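PDB 3HCY: putative two-component sensor histidine kinase protein from Sinorhizobium meliloti, which probably phosphorylates a protein histidine at the expense of ATP and is predicted to be a flavin-dependent photoreceptor, the present chain being its GAF domain. Local coordinates for residues Gly94-Val99 with Gly106-Tyr111; Ala10-Ile15 with Ala24-Phe29; Gly17-Asp22 with Gly124-Ile129. All coordinates share one frame; numbering follows the deposited sequence.

In the fold
The contacts sample a GAF domain at three levels: strand on strand (contact 1), helix on sheet (contact 2) and helix on helix (contact 3). Contact 1, centred about 3 Å from the centre of the chain, is the hairpin in the middle of the sheet and the only one with hydrogen bonds across its segments. Contact 2, about 6 Å out, lays helix 5-19 on strand 23-29, the next strand, through apolar side chains. Contact 3, about 12 Å out, joins the end of the same helix to helix 120-146 and is more peripheral. Contacts 2 and 3 meet where Thr11 and Ala14 pack on Ile129; both touch the second subunit, which contact 1 does not.

Contact 1 of 3, residues Gly94-Val99 with Gly106-Tyr111; sequences GFFPLV and GKFMTY
Phe96 and Phe108 form a hydrogen-bonded pair in the antiparallel beta hairpin of strands 92-99 and 104-112, at the middle of the GAF sheet. Phe96 N gives to Phe108 O at 3.0 Å, and Phe108 N returns a bond to Phe96 O at 2.9 Å. Gly94 and Thr110 exchange a similar pair, and Leu98 N reaches Gly106 O at 2.8 Å. The Phe96 and Phe108 rings are near parallel (25°) but slid apart, centroids 5.1 Å from each other, with Phe96 CD2 over the rim of the Phe108 ring; Thr110 OG1 lies at the Phe96 edge. On the opposite face of the sheet, Phe95 and Met109 lie side by side. Met109, bent at chi2 (-76°) and chi3 (-42°), brings CE over the Phe95 ring, 3.3 Å from its centroid, a CH-pi contact, while SD meets the ring obliquely as a Met-aromatic contact. Lys107, extended beyond CG, places CE in the ring plane at the same edge that NZ approaches. Phe96, Leu98 and Phe108 pack on helix 120-146, Phe108 and Thr110 on helix 5-19, and strand 23-29 bonds to Lys107 and Met109.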
ATOM      1  N   GLY A  94     -13.215  11.563   2.979  1.00 22.13           N
ATOM      2  CA  GLY A  94     -12.525  10.699   3.924  1.00 23.27           C
ATOM      3  C   GLY A  94     -11.107  11.182   4.084  1.00 23.95           C
ATOM      4  O   GLY A  94     -10.383  11.332   3.095  1.00 24.73           O
ATOM      5  N   PHE A  95     -10.729  11.427   5.329  1.00 24.15           N
ATOM      6  CA  PHE A  95      -9.377  11.824   5.663  1.00 25.08           C
ATOM      7  C   PHE A  95      -8.632  10.712   6.410  1.00 23.73           C
ATOM      8  O   PHE A  95      -9.029  10.324   7.481  1.00 23.24           O
ATOM      9  CB  PHE A  95      -9.368  13.019   6.610  1.00 26.07           C
ATOM     10  CG  PHE A  95     -10.193  14.197   6.172  1.00 29.27           C
ATOM     11  CD1 PHE A  95      -9.568  15.380   5.778  1.00 31.36           C
ATOM     12  CD2 PHE A  95     -11.592  14.172   6.268  1.00 31.21           C
ATOM     13  CE1 PHE A  95     -10.310  16.487   5.434  1.00 30.87           C
ATOM     14  CE2 PHE A  95     -12.348  15.286   5.920  1.00 30.11           C
ATOM     15  CZ  PHE A  95     -11.710  16.434   5.503  1.00 30.65           C
ATOM     16  N   PHE A  96      -7.527  10.256   5.851  1.00 22.87           N
ATOM     17  CA  PHE A  96      -6.738   9.216   6.443  1.00 22.65           C
ATOM     18  C   PHE A  96      -5.341   9.759   6.620  1.00 22.65           C
ATOM     19  O   PHE A  96      -4.700  10.098   5.644  1.00 22.04           O
ATOM     20  CB  PHE A  96      -6.709   8.001   5.543  1.00 22.64           C
ATOM     21  CG  PHE A  96      -8.061   7.589   5.069  1.00 23.61           C
ATOM     22  CD1 PHE A  96      -8.823   6.708   5.811  1.00 23.98           C
ATOM     23  CD2 PHE A  96      -8.600   8.138   3.902  1.00 23.65           C
ATOM     24  CE1 PHE A  96     -10.078   6.359   5.387  1.00 22.68           C
ATOM     25  CE2 PHE A  96      -9.866   7.790   3.461  1.00 23.02           C
ATOM     26  CZ  PHE A  96     -10.603   6.906   4.204  1.00 22.94           C
ATOM     27  N   PRO A  97      -4.896   9.877   7.873  1.00 23.04           N
ATOM     28  CA  PRO A  97      -3.640  10.423   8.271  1.00 23.78           C
ATOM     29  C   PRO A  97      -2.465   9.667   7.717  1.00 24.71           C
ATOM     30  O   PRO A  97      -2.518   8.470   7.675  1.00 24.62           O
ATOM     31  CB  PRO A  97      -3.637  10.226   9.803  1.00 24.27           C
ATOM     32  CG  PRO A  97      -4.991   9.930  10.216  1.00 23.22           C
ATOM     33  CD  PRO A  97      -5.828   9.732   9.015  1.00 23.28           C
ATOM     34  N   LEU A  98      -1.411  10.363   7.324  1.00 25.96           N
ATOM     35  CA  LEU A  98      -0.159   9.720   6.950  1.00 27.23           C
ATOM     36  C   LEU A  98       0.832   9.996   8.036  1.00 28.73           C
ATOM     37  O   LEU A  98       1.103  11.153   8.351  1.00 28.95           O
ATOM     38  CB  LEU A  98       0.402  10.255   5.647  1.00 26.56           C
ATOM     39  CG  LEU A  98      -0.457   9.870   4.464  1.00 26.06           C
ATOM     40  CD1 LEU A  98       0.195  10.330   3.157  1.00 23.92           C
ATOM     41  CD2 LEU A  98      -0.708   8.365   4.506  1.00 25.35           C
ATOM     42  N   VAL A  99       1.420   8.932   8.559  1.00 30.30           N
ATOM     43  CA  VAL A  99       2.288   8.982   9.717  1.00 31.17           C
ATOM     44  C   VAL A  99       3.610   8.247   9.563  1.00 32.77           C
ATOM     45  O   VAL A  99       3.648   7.176   9.019  1.00 33.72           O
ATOM     46  CB  VAL A  99       1.606   8.281  10.845  1.00 30.35           C
ATOM     47  CG1 VAL A  99       2.518   8.149  11.980  1.00 30.93           C
ATOM     48  CG2 VAL A  99       0.400   9.010  11.233  1.00 30.10           C
ATOM     49  N   GLY A 106       1.109  14.294   6.881  1.00 20.97           N
ATOM     50  CA  GLY A 106       0.238  14.494   5.769  1.00 20.72           C
ATOM     51  C   GLY A 106      -1.001  13.654   5.855  1.00 20.48           C
ATOM     52  O   GLY A 106      -1.334  13.108   6.867  1.00 18.80           O
ATOM     53  N   LYS A 107      -1.699  13.561   4.747  1.00 21.73           N
ATOM     54  CA  LYS A 107      -3.000  12.932   4.743  1.00 22.95           C
ATOM     55  C   LYS A 107      -3.288  12.518   3.318  1.00 22.63           C
ATOM     56  O   LYS A 107      -2.663  13.041   2.395  1.00 22.16           O
ATOM     57  CB  LYS A 107      -4.089  13.895   5.292  1.00 23.67           C
ATOM     58  CG  LYS A 107      -4.574  15.120   4.358  1.00 26.79           C
ATOM     59  CD  LYS A 107      -5.469  16.134   5.209  1.00 29.99           C
ATOM     60  CE  LYS A 107      -6.423  17.075   4.421  1.00 29.89           C
ATOM     61  NZ  LYS A 107      -7.299  17.894   5.389  1.00 29.33           N
ATOM     62  N   PHE A 108      -4.197  11.565   3.153  1.00 22.71           N
ATOM     63  CA  PHE A 108      -4.721  11.286   1.830  1.00 24.05           C
ATOM     64  C   PHE A 108      -6.231  11.193   1.936  1.00 23.17           C
ATOM     65  O   PHE A 108      -6.761  10.840   2.990  1.00 22.95           O
ATOM     66  CB  PHE A 108      -4.048  10.051   1.137  1.00 25.31           C
ATOM     67  CG  PHE A 108      -4.879   8.777   1.151  1.00 27.14           C
ATOM     68  CD1 PHE A 108      -5.901   8.598   0.266  1.00 30.78           C
ATOM     69  CD2 PHE A 108      -4.614   7.776   2.041  1.00 28.26           C
ATOM     70  CE1 PHE A 108      -6.657   7.442   0.291  1.00 31.59           C
ATOM     71  CE2 PHE A 108      -5.365   6.635   2.075  1.00 28.99           C
ATOM     72  CZ  PHE A 108      -6.389   6.473   1.218  1.00 30.00           C
ATOM     73  N   MET A 109      -6.893  11.584   0.850  1.00 22.01           N
ATOM     74  CA  MET A 109      -8.296  11.938   0.890  1.00 21.26           C
ATOM     75  C   MET A 109      -8.979  11.123  -0.189  1.00 20.85           C
ATOM     76  O   MET A 109      -8.445  10.964  -1.316  1.00 20.15           O
ATOM     77  CB  MET A 109      -8.549  13.460   0.611  1.00 21.31           C
ATOM     78  CG  MET A 109      -7.778  14.522   1.439  1.00 18.19           C
ATOM     79  SD  MET A 109      -8.437  14.667   3.051  1.00 12.50           S
ATOM     80  CE  MET A 109     -10.177  14.605   2.675  1.00 15.71           C
ATOM     81  N   THR A 110     -10.161  10.632   0.163  1.00 20.10           N
ATOM     82  CA  THR A 110     -11.077  10.094  -0.815  1.00 20.08           C
ATOM     83  C   THR A 110     -12.239  11.058  -0.836  1.00 20.11           C
ATOM     84  O   THR A 110     -12.649  11.535   0.198  1.00 20.21           O
ATOM     85  CB  THR A 110     -11.594   8.766  -0.369  1.00 20.03           C
ATOM     86  OG1 THR A 110     -12.057   8.927   0.978  1.00 21.42           O
ATOM     87  CG2 THR A 110     -10.506   7.719  -0.435  1.00 15.94           C
ATOM     88  N   TYR A 111     -12.745  11.341  -2.019  1.00 20.45           N
ATOM     89  CA  TYR A 111     -13.838  12.277  -2.225  1.00 20.79           C
ATOM     90  C   TYR A 111     -14.953  11.509  -2.934  1.00 21.16           C
ATOM     91  O   TYR A 111     -14.678  10.609  -3.748  1.00 20.99           O
ATOM     92  CB  TYR A 111     -13.387  13.434  -3.110  1.00 20.46           C
ATOM     93  CG  TYR A 111     -12.199  14.200  -2.591  1.00 22.23           C
ATOM     94  CD1 TYR A 111     -12.341  15.154  -1.594  1.00 23.99           C
ATOM     95  CD2 TYR A 111     -10.918  14.005  -3.115  1.00 25.16           C
ATOM     96  CE1 TYR A 111     -11.238  15.891  -1.113  1.00 25.00           C
ATOM     97  CE2 TYR A 111      -9.809  14.748  -2.631  1.00 24.32           C
ATOM     98  CZ  TYR A 111      -9.994  15.677  -1.646  1.00 24.48           C
ATOM     99  OH  TYR A 111      -8.949  16.386  -1.145  1.00 27.48           O
TER

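Contact 2 of 3, residues Ala10-Ile15 with Ala24-Phe29; sequences ATLDAI and ASILLF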
ATOM      1  N   ALA A  10       0.971   5.445  -8.203  1.00 21.33           N
ATOM      2  CA  ALA A  10       0.640   4.040  -7.869  1.00 20.46           C
ATOM      3  C   ALA A  10      -0.407   3.994  -6.762  1.00 19.73           C
ATOM      4  O   ALA A  10      -1.311   3.097  -6.744  1.00 18.18           O
ATOM      5  CB  ALA A  10       1.946   3.230  -7.410  1.00 19.47           C
ATOM      6  N   THR A  11      -0.260   4.931  -5.811  1.00 18.65           N
ATOM      7  CA  THR A  11      -1.143   4.913  -4.670  1.00 18.63           C
ATOM      8  C   THR A  11      -2.516   5.319  -5.151  1.00 19.31           C
ATOM      9  O   THR A  11      -3.526   4.725  -4.797  1.00 20.39           O
ATOM     10  CB  THR A  11      -0.731   5.861  -3.577  1.00 18.39           C
ATOM     11  OG1 THR A  11       0.573   5.542  -3.106  1.00 18.92           O
ATOM     12  CG2 THR A  11      -1.649   5.722  -2.468  1.00 15.83           C
ATOM     13  N   LEU A  12      -2.536   6.352  -5.973  1.00 19.36           N
ATOM     14  CA  LEU A  12      -3.761   6.835  -6.536  1.00 19.31           C
ATOM     15  C   LEU A  12      -4.392   5.684  -7.372  1.00 20.09           C
ATOM     16  O   LEU A  12      -5.631   5.488  -7.365  1.00 19.33           O
ATOM     17  CB  LEU A  12      -3.489   8.130  -7.361  1.00 18.97           C
ATOM     18  CG  LEU A  12      -2.989   9.445  -6.685  1.00 16.40           C
ATOM     19  CD1 LEU A  12      -2.647  10.545  -7.690  1.00 11.63           C
ATOM     20  CD2 LEU A  12      -3.931   9.988  -5.542  1.00 12.40           C
ATOM     21  N   ASP A  13      -3.543   4.923  -8.068  1.00 20.40           N
ATOM     22  CA  ASP A  13      -4.026   3.726  -8.752  1.00 21.43           C
ATOM     23  C   ASP A  13      -4.650   2.729  -7.768  1.00 21.59           C
ATOM     24  O   ASP A  13      -5.763   2.236  -8.012  1.00 21.32           O
ATOM     25  CB  ASP A  13      -2.939   3.008  -9.539  1.00 20.99           C
ATOM     26  CG  ASP A  13      -2.429   3.810 -10.686  1.00 22.94           C
ATOM     27  OD1 ASP A  13      -3.119   4.650 -11.264  1.00 24.25           O
ATOM     28  OD2 ASP A  13      -1.279   3.611 -11.048  1.00 30.53           O
ATOM     29  N   ALA A  14      -3.947   2.447  -6.674  1.00 21.42           N
ATOM     30  CA  ALA A  14      -4.485   1.500  -5.720  1.00 21.96           C
ATOM     31  C   ALA A  14      -5.743   2.104  -5.096  1.00 22.07           C
ATOM     32  O   ALA A  14      -6.695   1.399  -4.907  1.00 21.47           O
ATOM     33  CB  ALA A  14      -3.462   1.117  -4.635  1.00 21.19           C
ATOM     34  N   ILE A  15      -5.759   3.396  -4.790  1.00 22.78           N
ATOM     35  CA  ILE A  15      -6.945   3.949  -4.151  1.00 24.22           C
ATOM     36  C   ILE A  15      -8.197   3.703  -4.999  1.00 25.25           C
ATOM     37  O   ILE A  15      -9.234   3.312  -4.461  1.00 24.40           O
ATOM     38  CB  ILE A  15      -6.843   5.443  -3.841  1.00 24.37           C
ATOM     39  CG1 ILE A  15      -6.030   5.666  -2.553  1.00 25.44           C
ATOM     40  CG2 ILE A  15      -8.210   6.003  -3.630  1.00 22.44           C
ATOM     41  CD1 ILE A  15      -4.908   6.844  -2.645  1.00 25.94           C
ATOM     42  N   ALA A  24      -9.570  11.444  -5.595  1.00 15.79           N
ATOM     43  CA  ALA A  24      -8.669  11.211  -4.494  1.00 16.32           C
ATOM     44  C   ALA A  24      -7.426  12.196  -4.519  1.00 17.57           C
ATOM     45  O   ALA A  24      -7.097  12.817  -5.556  1.00 16.82           O
ATOM     46  CB  ALA A  24      -8.238   9.762  -4.494  1.00 14.60           C
ATOM     47  N   SER A  25      -6.752  12.355  -3.369  1.00 18.34           N
ATOM     48  CA  SER A  25      -5.568  13.219  -3.311  1.00 18.79           C
ATOM     49  C   SER A  25      -4.595  12.816  -2.215  1.00 18.86           C
ATOM     50  O   SER A  25      -4.980  12.097  -1.275  1.00 18.88           O
ATOM     51  CB  SER A  25      -6.023  14.624  -3.021  1.00 19.20           C
ATOM     52  OG  SER A  25      -6.772  14.652  -1.798  1.00 20.08           O
ATOM     53  N   ILE A  26      -3.350  13.301  -2.316  1.00 18.37           N
ATOM     54  CA  ILE A  26      -2.368  13.147  -1.216  1.00 17.78           C
ATOM     55  C   ILE A  26      -1.849  14.527  -0.852  1.00 18.30           C
ATOM     56  O   ILE A  26      -1.531  15.320  -1.748  1.00 18.09           O
ATOM     57  CB  ILE A  26      -1.156  12.212  -1.582  1.00 17.53           C
ATOM     58  CG1 ILE A  26      -1.674  10.835  -2.093  1.00 17.93           C
ATOM     59  CG2 ILE A  26      -0.197  12.085  -0.381  1.00 13.19           C
ATOM     60  CD1 ILE A  26      -0.786  10.005  -3.060  1.00 14.77           C
ATOM     61  N   LEU A  27      -1.775  14.827   0.447  1.00 18.16           N
ATOM     62  CA  LEU A  27      -1.224  16.097   0.879  1.00 18.01           C
ATOM     63  C   LEU A  27      -0.177  15.820   1.961  1.00 17.80           C
ATOM     64  O   LEU A  27      -0.300  14.904   2.782  1.00 17.04           O
ATOM     65  CB  LEU A  27      -2.334  17.075   1.376  1.00 17.99           C
ATOM     66  CG  LEU A  27      -3.607  17.360   0.529  1.00 18.49           C
ATOM     67  CD1 LEU A  27      -4.561  16.118   0.436  1.00 20.43           C
ATOM     68  CD2 LEU A  27      -4.426  18.560   0.977  1.00 12.18           C
ATOM     69  N   LEU A  28       0.838  16.664   1.984  1.00 17.82           N
ATOM     70  CA  LEU A  28       1.934  16.529   2.943  1.00 18.12           C
ATOM     71  C   LEU A  28       2.245  17.886   3.602  1.00 18.17           C
ATOM     72  O   LEU A  28       1.977  18.937   3.028  1.00 18.37           O
ATOM     73  CB  LEU A  28       3.193  15.967   2.211  1.00 18.23           C
ATOM     74  CG  LEU A  28       3.154  14.471   1.829  1.00 15.77           C
ATOM     75  CD1 LEU A  28       4.455  14.065   1.269  1.00 14.16           C
ATOM     76  CD2 LEU A  28       2.817  13.622   3.030  1.00 12.89           C
ATOM     77  N   PHE A  29       2.769  17.874   4.820  1.00 18.03           N
ATOM     78  CA  PHE A  29       3.199  19.120   5.439  1.00 18.26           C
ATOM     79  C   PHE A  29       4.372  19.687   4.735  1.00 18.03           C
ATOM     80  O   PHE A  29       5.166  18.946   4.156  1.00 18.58           O
ATOM     81  CB  PHE A  29       3.590  18.952   6.888  1.00 18.06           C
ATOM     82  CG  PHE A  29       2.414  18.922   7.791  1.00 20.56           C
ATOM     83  CD1 PHE A  29       1.501  19.969   7.772  1.00 22.30           C
ATOM     84  CD2 PHE A  29       2.190  17.849   8.629  1.00 20.15           C
ATOM     85  CE1 PHE A  29       0.407  19.942   8.563  1.00 22.17           C
ATOM     86  CE2 PHE A  29       1.115  17.831   9.421  1.00 21.13           C
ATOM     87  CZ  PHE A  29       0.207  18.878   9.386  1.00 22.47           C
TER
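Helix residues Thr11, Leu12 and Ile15 face strand residues Ala24 and Ile26 with the two segment axes 9.0 Å apart at their closest and running at 141°, nearer antiparallel than perpendicular. This is helix-on-sheet packing of the GAF fold: the N-terminal helix 5-19 turns back through a short connection into strand 23-29 and lies over it. The nearest pair of CA atoms, Leu12 and Ala24, is 6.9 Å apart, and no hydrogen bond crosses; the contact is made by apolar side chains. Among them Leu12 makes the widest set of contacts. The branch of Leu12 that touches is CD2, which lies 4.0 Å from Ile26 CD1, at the tip of the isoleucine, where the two side chains cross. The same Leu12 CD2 passes 4.3 Å from Ser25 CA and 4.4 Å from Ala24 CB, thus spanning three successive strand residues. Ile26 points toward the helix from its backbone, and its CD1 also meets Thr11 CB at 4.2 Å; the Thr11 hydroxyl is taken up by Val7 O, one turn back in the helix. Ser25 points the other way, and its OG is hydrogen-bonded to Tyr111 OH of the neighbouring strand. Other elements close in around these side chains: Ile15 touches Phe108 of strand 104-112, and Ile26 touches Leu133 of helix 120-146. Asp13, which takes no part in the strand contact, forms salt bridges through OD1 with Arg41 of strand 35-41 and through OD2 with Arg139 of the second subunit; Thr11 also packs on Gln132 of that subunit. One turn on from Thr11 and Leu12, Ile15 holds CG2 anti to its backbone N and rests that methyl 3.9 Å from Ala24 CB.

Contact 3 of 3, residues Gly17-Asp22 with Gly124-Ile129; sequences GALNCD and GMALTI
Leu19 and Met125 slide past each other in opposite directions where the end of helix 5-19 meets helix 120-146. Leu19 has CG beside its backbone N, and its two methyls divide the work: CD1, anti to CA (chi2 166°), is 4.0 Å from Ala126 CB, and CD2 lies 3.8 Å from Met125 CB. Met125 is extended at chi2 (178°), SD anti to CA, and then turns at chi3 (-60°), which carries CE to 3.6 Å from Ala18 O. Its SD lies 4.4 Å from Ala18 CB, and Ile129 CD1 approaches that same alanine methyl at an equal distance. The backbones come nearest at Ala18 and Met125, whose CA atoms are 6.9 Å apart. Just beyond, Asn20 takes a positive phi as the helix ends. The second subunit's Thr128 packs on Met125 and Ile129, and its Arg131 on Ala18. Pairing of the first and last helices beside a subunit interface is consistent with the helical-bundle dimers known for GAF domains.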
ATOM      1  N   GLY A  17      -8.737   1.440  -7.517  1.00 26.27           N
ATOM      2  CA  GLY A  17      -9.036   0.063  -7.649  1.00 26.08           C
ATOM      3  C   GLY A  17      -9.555  -0.563  -6.379  1.00 26.76           C
ATOM      4  O   GLY A  17     -10.476  -1.376  -6.429  1.00 27.10           O
ATOM      5  N   ALA A  18      -8.977  -0.219  -5.231  1.00 27.38           N
ATOM      6  CA  ALA A  18      -9.460  -0.774  -3.946  1.00 27.36           C
ATOM      7  C   ALA A  18     -10.749  -0.105  -3.387  1.00 27.57           C
ATOM      8  O   ALA A  18     -11.528  -0.754  -2.678  1.00 27.25           O
ATOM      9  CB  ALA A  18      -8.349  -0.808  -2.897  1.00 25.88           C
ATOM     10  N   LEU A  19     -10.991   1.160  -3.703  1.00 28.34           N
ATOM     11  CA  LEU A  19     -12.062   1.875  -3.007  1.00 29.15           C
ATOM     12  C   LEU A  19     -13.106   2.495  -3.894  1.00 29.49           C
ATOM     13  O   LEU A  19     -14.057   3.099  -3.352  1.00 29.87           O
ATOM     14  CB  LEU A  19     -11.542   2.998  -2.109  1.00 29.45           C
ATOM     15  CG  LEU A  19     -10.427   2.732  -1.098  1.00 32.32           C
ATOM     16  CD1 LEU A  19      -9.848   4.062  -0.590  1.00 31.81           C
ATOM     17  CD2 LEU A  19     -10.921   1.841   0.072  1.00 34.25           C
ATOM     18  N   ASN A  20     -13.018   2.383  -5.214  1.00 29.42           N
ATOM     19  CA  ASN A  20     -14.166   2.925  -5.974  1.00 30.75           C
ATOM     20  C   ASN A  20     -14.884   4.257  -5.410  1.00 29.41           C
ATOM     21  O   ASN A  20     -16.111   4.312  -5.179  1.00 29.89           O
ATOM     22  CB  ASN A  20     -15.238   1.840  -6.157  1.00 31.39           C
ATOM     23  CG  ASN A  20     -16.364   2.322  -7.060  1.00 35.52           C
ATOM     24  OD1 ASN A  20     -16.563   3.544  -7.257  1.00 38.64           O
ATOM     25  ND2 ASN A  20     -17.062   1.353  -7.697  1.00 40.98           N
ATOM     26  N   CYS A  21     -14.090   5.307  -5.189  1.00 27.05           N
ATOM     27  CA  CYS A  21     -14.569   6.621  -4.852  1.00 24.63           C
ATOM     28  C   CYS A  21     -14.401   7.437  -6.124  1.00 22.40           C
ATOM     29  O   CYS A  21     -13.961   6.914  -7.144  1.00 22.07           O
ATOM     30  CB  CYS A  21     -13.726   7.193  -3.701  1.00 24.91           C
ATOM     31  SG  CYS A  21     -11.879   7.032  -3.932  1.00 25.28           S
ATOM     32  N   ASP A  22     -14.722   8.720  -6.056  1.00 19.72           N
ATOM     33  CA  ASP A  22     -14.882   9.534  -7.240  1.00 17.99           C
ATOM     34  C   ASP A  22     -13.654  10.325  -7.679  1.00 16.35           C
ATOM     35  O   ASP A  22     -13.501  10.647  -8.872  1.00 13.13           O
ATOM     36  CB  ASP A  22     -16.056  10.469  -6.981  1.00 18.04           C
ATOM     37  CG  ASP A  22     -17.348   9.735  -6.979  1.00 19.37           C
ATOM     38  OD1 ASP A  22     -17.413   8.578  -7.444  1.00 20.84           O
ATOM     39  OD2 ASP A  22     -18.319  10.352  -6.486  1.00 22.76           O
ATOM     40  N   GLY A 124     -10.770  -0.140   6.263  1.00 28.64           N
ATOM     41  CA  GLY A 124      -9.632  -1.025   6.452  1.00 27.85           C
ATOM     42  C   GLY A 124      -8.719  -1.034   5.241  1.00 27.29           C
ATOM     43  O   GLY A 124      -7.504  -0.944   5.358  1.00 27.08           O
ATOM     44  N   MET A 125      -9.301  -1.174   4.063  1.00 26.48           N
ATOM     45  CA  MET A 125      -8.497  -1.101   2.874  1.00 25.92           C
ATOM     46  C   MET A 125      -7.699   0.238   2.873  1.00 25.66           C
ATOM     47  O   MET A 125      -6.476   0.197   2.725  1.00 25.42           O
ATOM     48  CB  MET A 125      -9.373  -1.308   1.640  1.00 25.60           C
ATOM     49  CG  MET A 125      -9.655  -2.780   1.411  1.00 24.21           C
ATOM     50  SD  MET A 125     -10.723  -3.093   0.011  1.00 17.68           S
ATOM     51  CE  MET A 125     -12.188  -2.187   0.536  1.00 21.65           C
ATOM     52  N   ALA A 126      -8.375   1.377   3.127  1.00 25.01           N
ATOM     53  CA  ALA A 126      -7.786   2.740   3.034  1.00 24.23           C
ATOM     54  C   ALA A 126      -6.608   2.976   4.009  1.00 24.07           C
ATOM     55  O   ALA A 126      -5.517   3.522   3.631  1.00 23.34           O
ATOM     56  CB  ALA A 126      -8.852   3.760   3.303  1.00 24.02           C
ATOM     57  N   LEU A 127      -6.843   2.552   5.257  1.00 22.80           N
ATOM     58  CA  LEU A 127      -5.808   2.540   6.276  1.00 22.19           C
ATOM     59  C   LEU A 127      -4.596   1.793   5.815  1.00 21.68           C
ATOM     60  O   LEU A 127      -3.446   2.227   6.016  1.00 21.60           O
ATOM     61  CB  LEU A 127      -6.322   1.864   7.533  1.00 22.26           C
ATOM     62  CG  LEU A 127      -7.253   2.770   8.323  1.00 23.16           C
ATOM     63  CD1 LEU A 127      -8.164   1.994   9.229  1.00 19.68           C
ATOM     64  CD2 LEU A 127      -6.410   3.798   9.077  1.00 23.65           C
ATOM     65  N   THR A 128      -4.847   0.652   5.195  1.00 21.72           N
ATOM     66  CA  THR A 128      -3.746  -0.191   4.757  1.00 22.51           C
ATOM     67  C   THR A 128      -2.895   0.589   3.781  1.00 22.57           C
ATOM     68  O   THR A 128      -1.667   0.644   3.953  1.00 22.24           O
ATOM     69  CB  THR A 128      -4.237  -1.509   4.151  1.00 22.65           C
ATOM     70  OG1 THR A 128      -5.163  -2.089   5.086  1.00 23.57           O
ATOM     71  CG2 THR A 128      -3.064  -2.465   3.903  1.00 20.76           C
ATOM     72  N   ILE A 129      -3.561   1.273   2.841  1.00 22.49           N
ATOM     73  CA  ILE A 129      -2.841   2.012   1.849  1.00 23.19           C
ATOM     74  C   ILE A 129      -2.095   3.215   2.438  1.00 23.96           C
ATOM     75  O   ILE A 129      -0.946   3.517   2.047  1.00 24.57           O
ATOM     76  CB  ILE A 129      -3.678   2.398   0.571  1.00 23.97           C
ATOM     77  CG1 ILE A 129      -4.086   1.200  -0.227  1.00 25.05           C
ATOM     78  CG2 ILE A 129      -3.146   3.534  -0.324  1.00 21.23           C
ATOM     79  CD1 ILE A 129      -5.105   1.668  -1.261  1.00 29.23           C
TER